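Local coordinates for PfhB2 (Pasteurella multocida, PDB 6U8T), which probably cleaves peptide bonds in target proteins as a YopT-type cysteine protease domain of a bacterial toxin, at residues T33-S38 with T83-S88; C42-A47 with D76-L81. The protein carries 1 engineered substitution. All blocks are in the same frame, centred on the assembly; numbering follows the deposited sequence.

Contact 1: T33-S38 with T83-S88. Engineered in segment 33-38: Ser-38 (natural residue Cys).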
loop_
_atom_site.group_PDB
_atom_site.type_symbol
_atom_site.label_atom_id
_atom_site.label_comp_id
_atom_site.label_asym_id
_atom_site.label_seq_id
_atom_site.Cartn_x
_atom_site.Cartn_y
_atom_site.Cartn_z
ATOM N N THR C 33 7.667 -6.846 6.687
ATOM C CA THR C 33 9.022 -7.250 7.137
ATOM C C THR C 33 10.048 -6.249 6.580
ATOM O O THR C 33 11.020 -5.915 7.275
ATOM C CB THR C 33 9.375 -8.674 6.689
ATOM O OG1 THR C 33 8.548 -9.576 7.414
ATOM C CG2 THR C 33 10.811 -9.054 6.958
ATOM N N GLN C 34 9.876 -5.865 5.321
ATOM C CA GLN C 34 10.802 -5.003 4.560
ATOM C C GLN C 34 10.783 -3.572 5.144
ATOM O O GLN C 34 11.812 -2.892 5.086
ATOM C CB GLN C 34 10.451 -5.076 3.076
ATOM C CG GLN C 34 11.641 -4.756 2.186
ATOM C CD GLN C 34 12.774 -5.727 2.395
ATOM O OE1 GLN C 34 12.575 -6.920 2.494
ATOM N NE2 GLN C 34 13.987 -5.221 2.426
ATOM N N HIS C 35 9.694 -3.167 5.762
ATOM C CA HIS C 35 9.642 -1.912 6.549
ATOM C C HIS C 35 10.637 -2.016 7.720
ATOM O O HIS C 35 11.433 -1.085 7.925
ATOM C CB HIS C 35 8.207 -1.558 6.956
ATOM C CG HIS C 35 8.134 -0.277 7.721
ATOM N ND1 HIS C 35 7.292 -0.105 8.795
ATOM C CD2 HIS C 35 8.869 0.863 7.631
ATOM C CE1 HIS C 35 7.450 1.099 9.291
ATOM N NE2 HIS C 35 8.409 1.718 8.603
ATOM N N GLY C 36 10.590 -3.121 8.455
ATOM C CA GLY C 36 11.547 -3.449 9.529
ATOM C C GLY C 36 12.998 -3.292 9.069
ATOM O O GLY C 36 13.813 -2.642 9.797
ATOM N N VAL C 37 13.312 -3.887 7.917
ATOM C CA VAL C 37 14.699 -3.917 7.370
ATOM C C VAL C 37 15.098 -2.490 6.947
ATOM O O VAL C 37 16.243 -2.127 7.155
ATOM C CB VAL C 37 14.822 -4.893 6.187
ATOM C CG1 VAL C 37 16.192 -4.812 5.537
ATOM C CG2 VAL C 37 14.537 -6.307 6.631
ATOM N N SER C 38 14.180 -1.746 6.347
ATOM C CA SER C 38 14.423 -0.389 5.818
ATOM C C SER C 38 14.685 0.568 6.980
ATOM O O SER C 38 15.709 1.294 6.943
ATOM C CB SER C 38 13.278 0.050 4.930
ATOM O OG SER C 38 13.358 -0.692 3.684
ATOM N N THR C 83 14.270 -7.134 14.296
ATOM C CA THR C 83 13.561 -8.066 15.203
ATOM C C THR C 83 12.888 -7.298 16.350
ATOM O O THR C 83 11.692 -7.525 16.568
ATOM C CB THR C 83 14.564 -9.090 15.732
ATOM O OG1 THR C 83 14.463 -10.011 14.658
ATOM C CG2 THR C 83 14.264 -9.676 17.089
ATOM N N GLU C 84 13.645 -6.486 17.075
ATOM C CA GLU C 84 13.127 -5.636 18.173
ATOM C C GLU C 84 11.993 -4.735 17.632
ATOM O O GLU C 84 10.883 -4.722 18.219
ATOM C CB GLU C 84 14.288 -4.885 18.818
ATOM C CG GLU C 84 15.119 -5.796 19.705
ATOM C CD GLU C 84 16.541 -5.355 19.990
ATOM O OE1 GLU C 84 16.897 -4.219 19.571
ATOM O OE2 GLU C 84 17.299 -6.165 20.602
ATOM N N PHE C 85 12.226 -4.103 16.494
ATOM C CA PHE C 85 11.249 -3.212 15.825
ATOM C C PHE C 85 9.943 -3.956 15.540
ATOM O O PHE C 85 8.854 -3.468 15.801
ATOM C CB PHE C 85 11.881 -2.626 14.573
ATOM C CG PHE C 85 10.975 -1.692 13.821
ATOM C CD1 PHE C 85 11.012 -0.329 14.080
ATOM C CD2 PHE C 85 10.152 -2.154 12.811
ATOM C CE1 PHE C 85 10.236 0.559 13.353
ATOM C CE2 PHE C 85 9.360 -1.268 12.099
ATOM C CZ PHE C 85 9.410 0.086 12.371
HETATM N N MSE C 86 10.086 -5.171 15.034
HETATM C CA MSE C 86 8.987 -6.037 14.621
HETATM C C MSE C 86 8.179 -6.497 15.833
HETATM O O MSE C 86 6.995 -6.730 15.690
HETATM C CB MSE C 86 9.552 -7.288 13.934
HETATM C CG MSE C 86 8.912 -7.682 12.641
HETATM SE SE MSE C 86 9.643 -6.581 11.214
HETATM C CE MSE C 86 8.416 -5.044 10.960
ATOM N N GLN C 87 8.824 -6.687 16.988
ATOM C CA GLN C 87 8.192 -7.190 18.195
ATOM C C GLN C 87 7.486 -6.072 18.981
ATOM O O GLN C 87 6.813 -6.381 19.982
ATOM C CB GLN C 87 9.233 -7.778 19.159
ATOM C CG GLN C 87 9.912 -9.064 18.691
ATOM C CD GLN C 87 11.077 -9.401 19.591
ATOM O OE1 GLN C 87 11.579 -8.559 20.349
ATOM N NE2 GLN C 87 11.518 -10.639 19.537
ATOM N N SER C 88 7.622 -4.817 18.571
ATOM C CA SER C 88 7.131 -3.639 19.300
ATOM C C SER C 88 5.608 -3.550 19.219
ATOM O O SER C 88 5.023 -3.251 20.263
ATOM C CB SER C 88 7.788 -2.366 18.819
ATOM O OG SER C 88 7.689 -1.374 19.816
#
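Gly-36 and Met-86 have the closest CA atoms, 6.3 Å apart, where the axes of helices 33-38 and 83-87 come within 9.1 Å of each other and run at 131° between their N-to-C directions. Two side chains of the second helix reach across to the first: the ring of Phe-85 and the bent chain of Met-86, a selenomethionine. Phe-85 has CG anti to its backbone N (chi1 -179°), and its ring meets the imidazole of His-35 in a T-shaped stack, the phenyl edge directed at the imidazole face. The planes stand at 87° and the centroids are 5.4 Å apart. Between the two rings the closest atoms are Phe-85 CZ and His-35 CE1, 3.8 Å apart. In this YopT-type domain, assigned to the papain-like peptidase clan, residues 33-38 lie midway along the long helix 20-51. Here an engineered Ser-38 stands in place of the natural Cys, three residues after His-35, and it packs on His-161 of the second subunit, while His-35 packs on Ser-160 of the second subunit. On the Phe-85 side, Gly-36 CA lies 3.8 Å from ring atom CD2, approaching obliquely. Met-86 occupies the neighbouring ground: bent at chi2 and chi3, it sets methyl CE against Gly-36 CA at 3.8 Å, and the same methyl sits in the plane of the Phe-85 ring, at its edge. SE passes Thr-33 CA at 4.2 Å. No hydrogen bond joins the two segments, and Thr-33 turns its hydroxyl to Lys-29 O of its own helix. Beyond the contact, helix 91-104 backs Phe-85: Thr-98 touches the side chain and Gln-94 NE2 hydrogen-bonds its carbonyl oxygen.

Contact 2: C42-A47 with D76-L81; sequences CAHWIA and DSIKKL
His-44 projects from its helix into the face of helix 76-81, and the contact is built around its ring. Ile-78, angled across the ring, sets CG1 3.5 Å above its plane, over the centre, in a CH-pi contact; CG1 comes as near to ND1 as to the plane itself, at 3.5 Å. In the plane, at the edge, Ser-77 OG forms a hydrogen bond of 2.7 Å with His-44 NE2, nearly straight at 166°. That hydroxyl is placed by a chi1 of -175°, with OG anti to the backbone N. The other ring nitrogen, ND1, is hydrogen-bonded to Ser-40 O one turn earlier on the same helix, so a polar partner on each nitrogen fixes the rotation of a buried imidazole. Leu-81 and His-44 lie alongside each other, pointing opposite ways: Leu-81 CD2 lies 3.8 Å from His-44 CE1, obliquely to the ring, and 3.9 Å from Ala-43 CB, while its CB stands at the ring edge. A polar pair and an apolar patch thus share one interface, at which the segment axes approach to 10.3 Å and lie at 126°. Ser-40 ties the helices once more, its OG bonding to Ile-78 O. Helix 91-104 packs on this junction, with Trp-101 meeting the ring of His-44 and also touching Ala-43 and Leu-81. Other side chains of 42-47 face other parts: Ile-46 rests on Ala-149 and Lys-151 of strand 147-155, and Trp-45 stacks on Phe-175 of the second subunit.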
loop_
_atom_site.group_PDB
_atom_site.type_symbol
_atom_site.label_atom_id
_atom_site.label_comp_id
_atom_site.label_asym_id
_atom_site.label_seq_id
_atom_site.Cartn_x
_atom_site.Cartn_y
_atom_site.Cartn_z
ATOM N N CYS C 42 18.332 2.232 7.751
ATOM C CA CYS C 42 18.427 3.701 7.788
ATOM C C CYS C 42 18.976 4.147 9.154
ATOM O O CYS C 42 19.860 5.036 9.172
ATOM C CB CYS C 42 17.093 4.361 7.458
ATOM S SG CYS C 42 16.702 4.258 5.696
ATOM N N ALA C 43 18.518 3.545 10.254
ATOM C CA ALA C 43 19.057 3.847 11.592
ATOM C C ALA C 43 20.560 3.597 11.580
ATOM O O ALA C 43 21.318 4.453 12.058
ATOM C CB ALA C 43 18.377 3.020 12.662
ATOM N N HIS C 44 20.991 2.443 11.068
ATOM C CA HIS C 44 22.452 2.080 11.066
ATOM C C HIS C 44 23.218 3.060 10.191
ATOM O O HIS C 44 24.273 3.504 10.631
ATOM C CB HIS C 44 22.665 0.638 10.634
ATOM C CG HIS C 44 22.411 -0.351 11.713
ATOM N ND1 HIS C 44 21.123 -0.707 12.133
ATOM C CD2 HIS C 44 23.285 -1.118 12.409
ATOM C CE1 HIS C 44 21.230 -1.637 13.065
ATOM N NE2 HIS C 44 22.560 -1.884 13.261
ATOM N N TRP C 45 22.714 3.368 9.007
ATOM C CA TRP C 45 23.313 4.339 8.076
ATOM C C TRP C 45 23.480 5.707 8.782
ATOM O O TRP C 45 24.520 6.311 8.679
ATOM C CB TRP C 45 22.442 4.453 6.829
ATOM C CG TRP C 45 23.052 5.278 5.737
ATOM C CD1 TRP C 45 23.897 4.849 4.753
ATOM C CD2 TRP C 45 22.834 6.681 5.496
ATOM N NE1 TRP C 45 24.198 5.887 3.909
ATOM C CE2 TRP C 45 23.571 7.016 4.335
ATOM C CE3 TRP C 45 22.066 7.681 6.134
ATOM C CZ2 TRP C 45 23.564 8.296 3.788
ATOM C CZ3 TRP C 45 22.050 8.947 5.580
ATOM C CH2 TRP C 45 22.801 9.253 4.437
ATOM N N ILE C 46 22.446 6.157 9.502
ATOM C CA ILE C 46 22.505 7.473 10.190
ATOM C C ILE C 46 23.619 7.419 11.253
ATOM O O ILE C 46 24.476 8.307 11.241
ATOM C CB ILE C 46 21.134 7.879 10.759
ATOM C CG1 ILE C 46 20.172 8.210 9.629
ATOM C CG2 ILE C 46 21.271 9.044 11.701
ATOM C CD1 ILE C 46 18.759 8.485 10.103
ATOM N N ALA C 47 23.628 6.392 12.103
ATOM C CA ALA C 47 24.662 6.188 13.152
ATOM C C ALA C 47 26.049 6.144 12.528
ATOM O O ALA C 47 26.970 6.670 13.121
ATOM C CB ALA C 47 24.411 4.945 13.962
ATOM N N ASP C 76 24.038 -8.423 10.564
ATOM C CA ASP C 76 23.684 -9.090 11.840
ATOM C C ASP C 76 23.047 -8.046 12.758
ATOM O O ASP C 76 22.000 -8.332 13.337
ATOM C CB ASP C 76 24.906 -9.757 12.497
ATOM C CG ASP C 76 25.511 -10.895 11.687
ATOM O OD1 ASP C 76 24.777 -11.505 10.855
ATOM O OD2 ASP C 76 26.748 -11.135 11.872
ATOM N N SER C 77 23.670 -6.888 12.885
ATOM C CA SER C 77 23.203 -5.773 13.759
ATOM C C SER C 77 21.868 -5.209 13.244
ATOM O O SER C 77 21.008 -4.888 14.052
ATOM C CB SER C 77 24.256 -4.729 13.854
ATOM O OG SER C 77 23.857 -3.731 14.770
ATOM N N ILE C 78 21.705 -5.104 11.926
ATOM C CA ILE C 78 20.459 -4.627 11.288
ATOM C C ILE C 78 19.323 -5.627 11.593
ATOM O O ILE C 78 18.213 -5.181 11.935
ATOM C CB ILE C 78 20.684 -4.407 9.779
ATOM C CG1 ILE C 78 21.481 -3.111 9.556
ATOM C CG2 ILE C 78 19.337 -4.401 9.032
ATOM C CD1 ILE C 78 21.931 -2.881 8.126
ATOM N N LYS C 79 19.599 -6.926 11.489
ATOM C CA LYS C 79 18.623 -8.011 11.754
ATOM C C LYS C 79 18.190 -7.967 13.230
ATOM O O LYS C 79 16.981 -8.121 13.465
ATOM C CB LYS C 79 19.217 -9.360 11.352
ATOM C CG LYS C 79 18.997 -9.689 9.880
ATOM C CD LYS C 79 19.704 -10.919 9.391
ATOM C CE LYS C 79 18.833 -11.755 8.477
ATOM N NZ LYS C 79 18.704 -11.094 7.160
ATOM N N LYS C 80 19.123 -7.741 14.155
ATOM C CA LYS C 80 18.840 -7.602 15.611
ATOM C C LYS C 80 17.820 -6.472 15.835
ATOM O O LYS C 80 16.788 -6.723 16.490
ATOM C CB LYS C 80 20.097 -7.262 16.414
ATOM C CG LYS C 80 20.592 -8.241 17.464
ATOM C CD LYS C 80 22.035 -7.844 17.939
ATOM C CE LYS C 80 23.193 -8.596 17.262
ATOM N NZ LYS C 80 24.192 -7.749 16.533
ATOM N N LEU C 81 18.126 -5.254 15.363
ATOM C CA LEU C 81 17.250 -4.070 15.548
ATOM C C LEU C 81 15.897 -4.327 14.863
ATOM O O LEU C 81 14.860 -3.948 15.400
ATOM C CB LEU C 81 17.934 -2.838 14.956
ATOM C CG LEU C 81 17.166 -1.530 15.112
ATOM C CD1 LEU C 81 16.729 -1.352 16.572
ATOM C CD2 LEU C 81 18.002 -0.332 14.651
#

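How the contacts relate
Both contacts join helix 20-51 to helix 72-87, and their centres lie 11 Å apart. Along the chain the order is 33-38, 42-47, 76-81, 83-88, so contact 2 is nested inside the loop closed by contact 1: two neighbouring points on one helix pair, contact 2 the closer to its connecting segment. The helices cross at similar angles at both, and the two contacts adjoin where Val-37 O packs against Ile-78 CG2. Helix 91-104 backs both, and the second subunit reaches residues of each on helix 20-51. The helix pair is therefore both an internal packing unit of the YopT-like domain and part of the surface facing the second subunit of the assembly.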